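TRAP dicarboxylate transporter, DctP subunit (Ochrobactrum anthropi, PDB 4P47) probably binds an organic acid, perhaps a dicarboxylate, in the periplasm and passes it to a TRAP-type transporter. Local coordinates at residues P193-Y196 with T197-Y200; L199-A202 with L203-G206; E256-V259 with I260-A264; K246-W249 with D250-D254. All coordinates share one frame; numbering follows the deposited sequence.

Contact 1. Residues P193-Y196 with T197-Y200; sequences PLPY and TELY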
loop_
_atom_site.group_PDB
_atom_site.type_symbol
_atom_site.label_atom_id
_atom_site.label_comp_id
_atom_site.label_asym_id
_atom_site.label_seq_id
_atom_site.Cartn_x
_atom_site.Cartn_y
_atom_site.Cartn_z
ATOM N N PRO A 193 -18.541 8.050 2.127
ATOM C CA PRO A 193 -17.961 7.702 3.424
ATOM C C PRO A 193 -18.785 6.641 4.145
ATOM O O PRO A 193 -20.002 6.802 4.258
ATOM C CB PRO A 193 -18.017 9.033 4.193
ATOM C CG PRO A 193 -19.246 9.680 3.651
ATOM C CD PRO A 193 -19.271 9.325 2.178
ATOM N N LEU A 194 -18.157 5.565 4.595
ATOM C CA LEU A 194 -18.843 4.570 5.388
ATOM C C LEU A 194 -17.850 3.767 6.202
ATOM O O LEU A 194 -16.853 3.323 5.654
ATOM C CB LEU A 194 -19.625 3.620 4.482
ATOM C CG LEU A 194 -20.581 2.675 5.205
ATOM C CD1 LEU A 194 -21.762 3.458 5.744
ATOM C CD2 LEU A 194 -21.033 1.585 4.274
ATOM N N PRO A 195 -18.119 3.576 7.512
ATOM C CA PRO A 195 -17.248 2.694 8.294
ATOM C C PRO A 195 -17.172 1.294 7.697
ATOM O O PRO A 195 -18.174 0.742 7.233
ATOM C CB PRO A 195 -17.928 2.661 9.667
ATOM C CG PRO A 195 -18.696 3.948 9.730
ATOM C CD PRO A 195 -19.179 4.176 8.338
ATOM N N TYR A 196 -15.982 0.722 7.683
ATOM C CA TYR A 196 -15.764 -0.539 6.997
ATOM C C TYR A 196 -16.709 -1.646 7.483
ATOM O O TYR A 196 -17.188 -2.465 6.685
ATOM C CB TYR A 196 -14.315 -1.003 7.151
ATOM C CG TYR A 196 -13.961 -2.181 6.279
ATOM C CD1 TYR A 196 -13.675 -1.991 4.940
ATOM C CD2 TYR A 196 -13.901 -3.471 6.782
ATOM C CE1 TYR A 196 -13.352 -3.042 4.127
ATOM C CE2 TYR A 196 -13.576 -4.541 5.961
ATOM C CZ TYR A 196 -13.301 -4.313 4.633
ATOM O OH TYR A 196 -12.948 -5.340 3.767
ATOM N N THR A 197 -16.988 -1.661 8.781
ATOM C CA THR A 197 -17.811 -2.707 9.361
ATOM C C THR A 197 -19.250 -2.680 8.830
ATOM O O THR A 197 -19.964 -3.686 8.915
ATOM C CB THR A 197 -17.767 -2.628 10.905
ATOM O OG1 THR A 197 -18.287 -3.828 11.467
ATOM C CG2 THR A 197 -18.513 -1.455 11.420
ATOM N N GLU A 198 -19.676 -1.558 8.263
ATOM C CA GLU A 198 -21.022 -1.424 7.727
ATOM C C GLU A 198 -21.110 -1.691 6.224
ATOM O O GLU A 198 -22.202 -1.744 5.658
ATOM C CB GLU A 198 -21.572 -0.029 8.026
ATOM C CG GLU A 198 -21.722 0.213 9.517
ATOM C CD GLU A 198 -22.134 1.610 9.887
ATOM O OE1 GLU A 198 -22.208 2.500 9.019
ATOM O OE2 GLU A 198 -22.361 1.819 11.091
ATOM N N LEU A 199 -19.958 -1.885 5.582
ATOM C CA LEU A 199 -19.869 -1.898 4.133
ATOM C C LEU A 199 -20.548 -3.105 3.477
ATOM O O LEU A 199 -21.275 -2.934 2.507
ATOM C CB LEU A 199 -18.394 -1.794 3.702
ATOM C CG LEU A 199 -18.101 -1.715 2.195
ATOM C CD1 LEU A 199 -18.976 -0.695 1.487
ATOM C CD2 LEU A 199 -16.613 -1.410 1.984
ATOM N N TYR A 200 -20.316 -4.316 3.975
ATOM C CA TYR A 200 -20.982 -5.489 3.398
ATOM C C TYR A 200 -22.501 -5.271 3.309
ATOM O O TYR A 200 -23.137 -5.510 2.274
ATOM C CB TYR A 200 -20.693 -6.756 4.214
ATOM C CG TYR A 200 -21.464 -7.959 3.704
ATOM C CD1 TYR A 200 -22.790 -8.146 4.069
ATOM C CD2 TYR A 200 -20.874 -8.896 2.860
ATOM C CE1 TYR A 200 -23.513 -9.215 3.598
ATOM C CE2 TYR A 200 -21.597 -9.973 2.403
ATOM C CZ TYR A 200 -22.917 -10.122 2.783
ATOM O OH TYR A 200 -23.642 -11.204 2.313
HETATM O O HOH W 1 -18.156 -4.893 5.786
#

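Contact 2. Residues L199-A202 with L203-G206; sequences LYTA and LETG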
loop_
_atom_site.group_PDB
_atom_site.type_symbol
_atom_site.label_atom_id
_atom_site.label_comp_id
_atom_site.label_asym_id
_atom_site.label_seq_id
_atom_site.Cartn_x
_atom_site.Cartn_y
_atom_site.Cartn_z
ATOM N N LEU A 199 -19.958 -1.885 5.582
ATOM C CA LEU A 199 -19.869 -1.898 4.133
ATOM C C LEU A 199 -20.548 -3.105 3.477
ATOM O O LEU A 199 -21.275 -2.934 2.507
ATOM C CB LEU A 199 -18.394 -1.794 3.702
ATOM C CG LEU A 199 -18.101 -1.715 2.195
ATOM C CD1 LEU A 199 -18.976 -0.695 1.487
ATOM C CD2 LEU A 199 -16.613 -1.410 1.984
ATOM N N TYR A 200 -20.316 -4.316 3.975
ATOM C CA TYR A 200 -20.982 -5.489 3.398
ATOM C C TYR A 200 -22.501 -5.271 3.309
ATOM O O TYR A 200 -23.137 -5.510 2.274
ATOM C CB TYR A 200 -20.693 -6.756 4.214
ATOM C CG TYR A 200 -21.464 -7.959 3.704
ATOM C CD1 TYR A 200 -22.790 -8.146 4.069
ATOM C CD2 TYR A 200 -20.874 -8.896 2.860
ATOM C CE1 TYR A 200 -23.513 -9.215 3.598
ATOM C CE2 TYR A 200 -21.597 -9.973 2.403
ATOM C CZ TYR A 200 -22.917 -10.122 2.783
ATOM O OH TYR A 200 -23.642 -11.204 2.313
ATOM N N THR A 201 -23.093 -4.804 4.402
ATOM C CA THR A 201 -24.545 -4.683 4.467
ATOM C C THR A 201 -25.030 -3.533 3.595
ATOM O O THR A 201 -26.081 -3.638 2.960
ATOM C CB THR A 201 -25.060 -4.520 5.914
ATOM O OG1 THR A 201 -24.506 -5.553 6.736
ATOM C CG2 THR A 201 -26.562 -4.617 5.956
ATOM N N ALA A 202 -24.275 -2.435 3.525
ATOM C CA ALA A 202 -24.649 -1.344 2.627
ATOM C C ALA A 202 -24.573 -1.776 1.158
ATOM O O ALA A 202 -25.386 -1.361 0.346
ATOM C CB ALA A 202 -23.805 -0.098 2.883
ATOM N N LEU A 203 -23.594 -2.618 0.820
ATOM C CA LEU A 203 -23.534 -3.191 -0.523
ATOM C C LEU A 203 -24.707 -4.132 -0.769
ATOM O O LEU A 203 -25.292 -4.146 -1.843
ATOM C CB LEU A 203 -22.211 -3.925 -0.756
ATOM C CG LEU A 203 -20.942 -3.056 -0.747
ATOM C CD1 LEU A 203 -19.729 -3.936 -0.693
ATOM C CD2 LEU A 203 -20.878 -2.132 -1.933
ATOM N N GLU A 204 -25.047 -4.918 0.240
ATOM C CA GLU A 204 -26.184 -5.834 0.114
ATOM C C GLU A 204 -27.484 -5.074 -0.158
ATOM O O GLU A 204 -28.250 -5.461 -1.038
ATOM C CB GLU A 204 -26.314 -6.642 1.381
ATOM C CG GLU A 204 -27.374 -7.715 1.305
ATOM C CD GLU A 204 -27.524 -8.511 2.602
ATOM O OE1 GLU A 204 -26.990 -8.117 3.666
ATOM O OE2 GLU A 204 -28.221 -9.546 2.540
ATOM N N THR A 205 -27.745 -4.003 0.580
ATOM C CA THR A 205 -29.009 -3.276 0.408
ATOM C C THR A 205 -28.980 -2.417 -0.850
ATOM O O THR A 205 -30.031 -2.026 -1.369
ATOM C CB THR A 205 -29.363 -2.375 1.616
ATOM O OG1 THR A 205 -28.430 -1.305 1.704
ATOM C CG2 THR A 205 -29.354 -3.151 2.924
ATOM N N GLY A 206 -27.788 -2.136 -1.360
ATOM C CA GLY A 206 -27.665 -1.359 -2.578
ATOM C C GLY A 206 -27.581 0.143 -2.406
ATOM O O GLY A 206 -27.539 0.873 -3.384
HETATM O O HOH W 2 -26.036 -11.639 1.042
#

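Contact 3. Residues E256-V259 with I260-A264; sequences EKAV and IEQAA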
loop_
_atom_site.group_PDB
_atom_site.type_symbol
_atom_site.label_atom_id
_atom_site.label_comp_id
_atom_site.label_asym_id
_atom_site.label_seq_id
_atom_site.Cartn_x
_atom_site.Cartn_y
_atom_site.Cartn_z
ATOM N N GLU A 256 24.393 -3.691 15.309
ATOM C CA GLU A 256 22.977 -3.948 15.573
ATOM C C GLU A 256 22.131 -3.362 14.426
ATOM O O GLU A 256 21.226 -4.009 13.903
ATOM C CB GLU A 256 22.570 -3.345 16.925
ATOM C CG GLU A 256 23.236 -4.030 18.137
ATOM C CD GLU A 256 23.229 -3.194 19.415
ATOM O OE1 GLU A 256 23.152 -1.953 19.378
ATOM O OE2 GLU A 256 23.325 -3.796 20.512
ATOM N N LYS A 257 22.441 -2.142 14.013
ATOM C CA LYS A 257 21.730 -1.514 12.915
ATOM C C LYS A 257 21.851 -2.328 11.631
ATOM O O LYS A 257 20.869 -2.486 10.899
ATOM C CB LYS A 257 22.252 -0.100 12.677
ATOM C CG LYS A 257 21.898 0.879 13.769
ATOM C CD LYS A 257 22.607 2.220 13.577
ATOM C CE LYS A 257 22.100 3.242 14.581
ATOM N NZ LYS A 257 22.850 4.538 14.384
ATOM N N ALA A 258 23.051 -2.836 11.340
ATOM C CA ALA A 258 23.255 -3.602 10.119
ATOM C C ALA A 258 22.404 -4.889 10.098
ATOM O O ALA A 258 21.874 -5.267 9.059
ATOM C CB ALA A 258 24.717 -3.934 9.923
ATOM N N VAL A 259 22.305 -5.580 11.233
ATOM C CA VAL A 259 21.447 -6.768 11.340
ATOM C C VAL A 259 20.019 -6.422 10.961
ATOM O O VAL A 259 19.370 -7.122 10.174
ATOM C CB VAL A 259 21.461 -7.340 12.777
ATOM C CG1 VAL A 259 20.297 -8.297 12.975
ATOM C CG2 VAL A 259 22.802 -8.019 13.078
ATOM N N ILE A 260 19.533 -5.329 11.523
ATOM C CA ILE A 260 18.149 -4.921 11.326
ATOM C C ILE A 260 17.898 -4.534 9.883
ATOM O O ILE A 260 16.893 -4.930 9.305
ATOM C CB ILE A 260 17.767 -3.786 12.309
ATOM C CG1 ILE A 260 17.756 -4.336 13.741
ATOM C CG2 ILE A 260 16.421 -3.178 11.943
ATOM C CD1 ILE A 260 17.795 -3.261 14.763
ATOM N N GLU A 261 18.826 -3.777 9.292
ATOM C CA GLU A 261 18.720 -3.357 7.889
ATOM C C GLU A 261 18.777 -4.556 6.958
ATOM O O GLU A 261 17.958 -4.700 6.065
ATOM C CB GLU A 261 19.845 -2.374 7.537
ATOM C CG GLU A 261 19.673 -1.041 8.237
ATOM C CD GLU A 261 20.904 -0.171 8.198
ATOM O OE1 GLU A 261 22.023 -0.716 8.193
ATOM O OE2 GLU A 261 20.749 1.061 8.207
ATOM N N GLN A 262 19.738 -5.451 7.176
ATOM C CA GLN A 262 19.849 -6.634 6.326
ATOM C C GLN A 262 18.554 -7.438 6.368
ATOM O O GLN A 262 18.044 -7.900 5.341
ATOM C CB GLN A 262 21.017 -7.527 6.773
ATOM C CG GLN A 262 22.376 -6.910 6.522
ATOM C CD GLN A 262 23.475 -7.613 7.278
ATOM O OE1 GLN A 262 23.292 -8.717 7.783
ATOM N NE2 GLN A 262 24.631 -6.974 7.350
ATOM N N ALA A 263 18.033 -7.633 7.577
ATOM C CA ALA A 263 16.820 -8.413 7.748
ATOM C C ALA A 263 15.618 -7.723 7.100
ATOM O O ALA A 263 14.764 -8.389 6.511
ATOM C CB ALA A 263 16.577 -8.671 9.231
ATOM N N ALA A 264 15.544 -6.401 7.205
ATOM C CA ALA A 264 14.412 -5.691 6.613
ATOM C C ALA A 264 14.378 -5.837 5.099
ATOM O O ALA A 264 13.300 -6.030 4.512
ATOM C CB ALA A 264 14.463 -4.232 6.979
#

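Contact 4. Residues K246-W249 with D250-D254; sequences KKFW and DRLND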
loop_
_atom_site.group_PDB
_atom_site.type_symbol
_atom_site.label_atom_id
_atom_site.label_comp_id
_atom_site.label_asym_id
_atom_site.label_seq_id
_atom_site.Cartn_x
_atom_site.Cartn_y
_atom_site.Cartn_z
ATOM N N LYS A 246 13.223 6.372 16.124
ATOM C CA LYS A 246 14.551 7.003 16.166
ATOM C C LYS A 246 15.149 7.013 17.584
ATOM O O LYS A 246 16.352 6.828 17.748
ATOM C CB LYS A 246 14.510 8.412 15.590
ATOM C CG LYS A 246 15.861 9.127 15.597
ATOM C CD LYS A 246 15.799 10.426 14.810
ATOM C CE LYS A 246 17.189 11.060 14.672
ATOM N NZ LYS A 246 17.769 11.404 16.002
ATOM N N LYS A 247 14.315 7.218 18.599
ATOM C CA LYS A 247 14.792 7.177 19.987
ATOM C C LYS A 247 15.519 5.848 20.254
ATOM O O LYS A 247 16.596 5.809 20.840
ATOM C CB LYS A 247 13.611 7.360 20.934
ATOM C CG LYS A 247 13.966 7.549 22.388
ATOM C CD LYS A 247 12.796 8.188 23.137
ATOM C CE LYS A 247 13.080 8.330 24.626
ATOM N NZ LYS A 247 14.453 8.840 24.885
ATOM N N PHE A 248 14.919 4.743 19.813
ATOM C CA PHE A 248 15.539 3.421 19.935
ATOM C C PHE A 248 16.781 3.217 19.044
ATOM O O PHE A 248 17.824 2.746 19.499
ATOM C CB PHE A 248 14.488 2.339 19.620
ATOM C CG PHE A 248 14.996 0.929 19.743
ATOM C CD1 PHE A 248 15.208 0.371 20.994
ATOM C CD2 PHE A 248 15.215 0.140 18.623
ATOM C CE1 PHE A 248 15.651 -0.936 21.126
ATOM C CE2 PHE A 248 15.676 -1.167 18.757
ATOM C CZ PHE A 248 15.898 -1.695 20.011
ATOM N N TRP A 249 16.656 3.575 17.771
ATOM C CA TRP A 249 17.743 3.501 16.798
ATOM C C TRP A 249 18.995 4.218 17.278
ATOM O O TRP A 249 20.082 3.691 17.132
ATOM C CB TRP A 249 17.259 4.144 15.499
ATOM C CG TRP A 249 18.117 3.993 14.298
ATOM C CD1 TRP A 249 18.849 4.980 13.688
ATOM C CD2 TRP A 249 18.312 2.810 13.521
ATOM N NE1 TRP A 249 19.475 4.475 12.579
ATOM C CE2 TRP A 249 19.159 3.148 12.451
ATOM C CE3 TRP A 249 17.830 1.499 13.607
ATOM C CZ2 TRP A 249 19.553 2.231 11.495
ATOM C CZ3 TRP A 249 18.229 0.592 12.643
ATOM C CH2 TRP A 249 19.069 0.964 11.604
ATOM N N ASP A 250 18.827 5.397 17.873
ATOM C CA ASP A 250 19.971 6.205 18.305
ATOM C C ASP A 250 20.767 5.535 19.406
ATOM O O ASP A 250 21.938 5.859 19.607
ATOM C CB ASP A 250 19.517 7.602 18.731
ATOM C CG ASP A 250 19.210 8.502 17.549
ATOM O OD1 ASP A 250 19.662 8.196 16.428
ATOM O OD2 ASP A 250 18.550 9.532 17.754
ATOM N N ARG A 251 20.152 4.589 20.103
ATOM C CA ARG A 251 20.843 3.851 21.157
ATOM C C ARG A 251 21.579 2.626 20.632
ATOM O O ARG A 251 22.299 1.977 21.370
ATOM C CB ARG A 251 19.867 3.398 22.233
ATOM C CG ARG A 251 19.306 4.493 23.093
ATOM C CD ARG A 251 18.146 3.941 23.913
ATOM N NE ARG A 251 17.925 4.672 25.157
ATOM C CZ ARG A 251 17.488 5.927 25.228
ATOM N NH1 ARG A 251 17.235 6.614 24.121
ATOM N NH2 ARG A 251 17.314 6.498 26.411
ATOM N N LEU A 252 21.382 2.280 19.370
ATOM C CA LEU A 252 22.017 1.091 18.821
ATOM C C LEU A 252 23.393 1.367 18.243
ATOM O O LEU A 252 23.680 2.494 17.840
ATOM C CB LEU A 252 21.134 0.500 17.714
ATOM C CG LEU A 252 19.718 0.053 18.099
ATOM C CD1 LEU A 252 19.008 -0.455 16.834
ATOM C CD2 LEU A 252 19.716 -1.010 19.199
ATOM N N ASN A 253 24.228 0.333 18.188
ATOM C CA ASN A 253 25.513 0.435 17.507
ATOM C C ASN A 253 25.418 -0.010 16.042
ATOM O O ASN A 253 24.376 -0.479 15.590
ATOM C CB ASN A 253 26.622 -0.307 18.275
ATOM C CG ASN A 253 26.395 -1.816 18.371
ATOM O OD1 ASN A 253 26.000 -2.474 17.401
ATOM N ND2 ASN A 253 26.666 -2.379 19.557
ATOM N N ASP A 254 26.489 0.160 15.281
ATOM C CA ASP A 254 26.431 -0.096 13.852
ATOM C C ASP A 254 26.180 -1.561 13.520
ATOM O O ASP A 254 25.536 -1.865 12.516
ATOM C CB ASP A 254 27.711 0.387 13.177
ATOM C CG ASP A 254 27.774 1.890 13.095
ATOM O OD1 ASP A 254 26.720 2.543 13.260
ATOM O OD2 ASP A 254 28.878 2.430 12.853
#

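Contact 1. Residues P193-Y196 with T197-Y200
Glu198 folds back over Leu194 and Pro195 at the start of helix 196-205. Its CB sits 3.6 Å from Pro195 O and also faces Leu194 CG. CG lies anti to the carbonyl carbon (chi1 -64°), and the extended chain then runs back along the loop. CD comes up to the proline ring at CG. At the tip, OE1 rests 3.4 Å from Leu194 CD1 and 3.5 Å from Pro195 CD. These are contacts of an oxygen with carbon, so here the carboxylate lies against the apolar pair. The other branch of Leu194 meets the helix, with CD2 3.7 Å from Leu199 CA. An alanine in place of Leu194 would remove both branches and would probably uncover the backbone at Leu199 and leave the Glu198 carboxylate freer to swing.

The chain here passes from strand 190-192 into the helix of a beta-alpha-beta crossover that continues to strand 210-213. Two backbone bonds here link residues three apart. Glu198 N donates to Pro195 O at 2.9 Å, and Leu199 N to Tyr196 O at 3.0 Å. Both donors stand above the carbonyl plane, the second 62° out of it. Tyr196 O also takes a bond from a water at 2.8 Å. That water accepts from Tyr200 N, so it bridges the carbonyl and the amide four residues on. The Tyr196 ring lies beside Leu199, Tyr196 CD1 to Leu199 CD2 4.2 Å. Its OH bonds Asn217, and Phe223 and Arg173 touch both side chains.

Contact 2. Residues L199-A202 with L203-G206
Leu199 and Leu203 meet one turn apart on helix 196-205, the connecting helix of a beta-alpha-beta crossover. Leu199 CD1 lies 3.8 Å from Leu203 CG, and Leu203 CD1 also approaches it. Both leucines face inward and touch Gln211 of strand 210-213. On another side of the helix, Tyr200 and Glu204 pair. Glu204 OE1 comes 3.6 Å from Tyr200 CE1, with the ring and carboxylate planes 70° apart. A water joins their ends: it donates to Tyr200 OH at 2.7 Å and, weakly, to Glu204 OE2. The same hydroxyl is bonded to Glu225, which helps fix the ring.

Behind these side chains is the regular backbone ladder. Leu203 N, Glu204 N and Thr205 N donate to the oxygens of Leu199, Tyr200 and Thr201. The ladder weakens at the end. Ala202 O takes two weak bonds, from Gly206 N at 3.0 Å and from Thr205 OG1 at 3.3 Å. The threonine hydroxyl reaches it because OG1 sits between the backbone N and the carbonyl carbon (chi1 67°). Gly206 then leaves the helix with phi 89°, where a CB would be jammed against Thr205 O.

Contact 3. Residues E256-V259 with I260-A264
Ile260 lies over the carbonyl of Glu256, one turn back on helix 254-288. Its CG1 points anti to the carbonyl carbon (chi1 -68°), which carries CG1 to 3.5 Å and CD1 to 3.6 Å from Glu256 O. Ile260 N donates to Glu256 O at 3.2 Å. Further out, the side chain packs on Leu252 and on Leu144 of strand 141-156.

Glu261 repeats the pattern on Lys257, with CG 3.3 Å from Lys257 O. Its OE1 is near that oxygen too, but both are acceptors and do not bond. The Lys257 chain leads away from Glu261, to a cation-pi contact with Trp249.

Gln262 covers Ala258. Its CG is 3.1 Å from Ala258 O, and NE2 stands 4.0 Å from Ala258 CB. The amide oxygen OE1 is held elsewhere, by Lys58 NZ. Gln262 N gives Ala258 O a bond of 2.9 Å, at 167° the straightest of the four that cross here.

Ala263 sets CB 3.3 Å from Val259 O. Its small side chain fits against Phe51, Leu54 and Val55 of helix 43-58. Ala264 continues the inner face on Leu144.

Glu261 and Gln262 are exposed, while Val259, Ile260, Ala263 and Ala264 are buried. This is the pattern of an amphipathic alpha helix, here the opening turns of a long helix with a predicted coiled-coil segment.

Contact 4. Residues K246-W249 with D250-D254
Lys246 reaches along one turn of helix 246-249 to Asp250 and forms a salt bridge, Lys246 NZ to Asp250 OD2 2.7 Å. The lysine chain is extended until it bends at its last torsion (chi4 -61°), which brings NZ to the syn lone pair of OD2. Asp250 N also donates to Lys246 O, so backbone and side chain tie the same two residues. An alanine at Lys246 would probably leave the Asp250 carboxylate without its mate and freer to turn.

Lys247 runs beside Arg251, pointing the same way. Arg251 NH1 makes a weak bond of 3.4 Å to Lys247 O, which lies at the edge of the guanidinium. Lys247 NZ is 3.6 Å from Arg251 NH1.

Phe248 sets ring atom CE2 3.9 Å from Leu252 CD1. Phe248 O accepts from Arg251 N at 3.0 Å.

Trp249 opens a type I beta turn that ends at Leu252. Leu252 N closes it on Trp249 O at 2.9 Å. The Trp249 and Leu252 side chains cross at about a right angle, Trp249 CE3 to Leu252 CD1 4.0 Å. One methyl of Leu252 thus touches both aromatic rings. Beyond the turn, Asn253 is the N-cap of helix 254-288 and forms a capping box with Glu256, whose OE1 accepts the Asn253 N-H.

The charges are unevenly matched: the charge of Lys246 is probably balanced by Asp250, whereas the Lys247 and Arg251 pair is likely to repel, which may make protonation of Lys247 less easy.

In the fold
Along the chain the order is contact 1, contact 2, contact 4, contact 3. Contacts 1 and 2 share Leu199 and Tyr200 on helix 196-205, with centres about 8 Å apart. Strands 190-192 and 210-213 flank this helix in the chain. The two contacts also touch directly, where Leu194 CD2 packs on Ala202 CB. Contacts 4 and 3 form a second pair, about 12 Å between centres. Helix 246-249 turns through the loop into helix 254-288, and both contacts touch strand 141-156. The two pairs are remote: the centres of contacts 2 and 4 are about 48 Å apart, on opposite sides of the chain's centre. This suits the elongated two-lobed shape of solute-binding proteins, with each pair probably belonging to a different lobe.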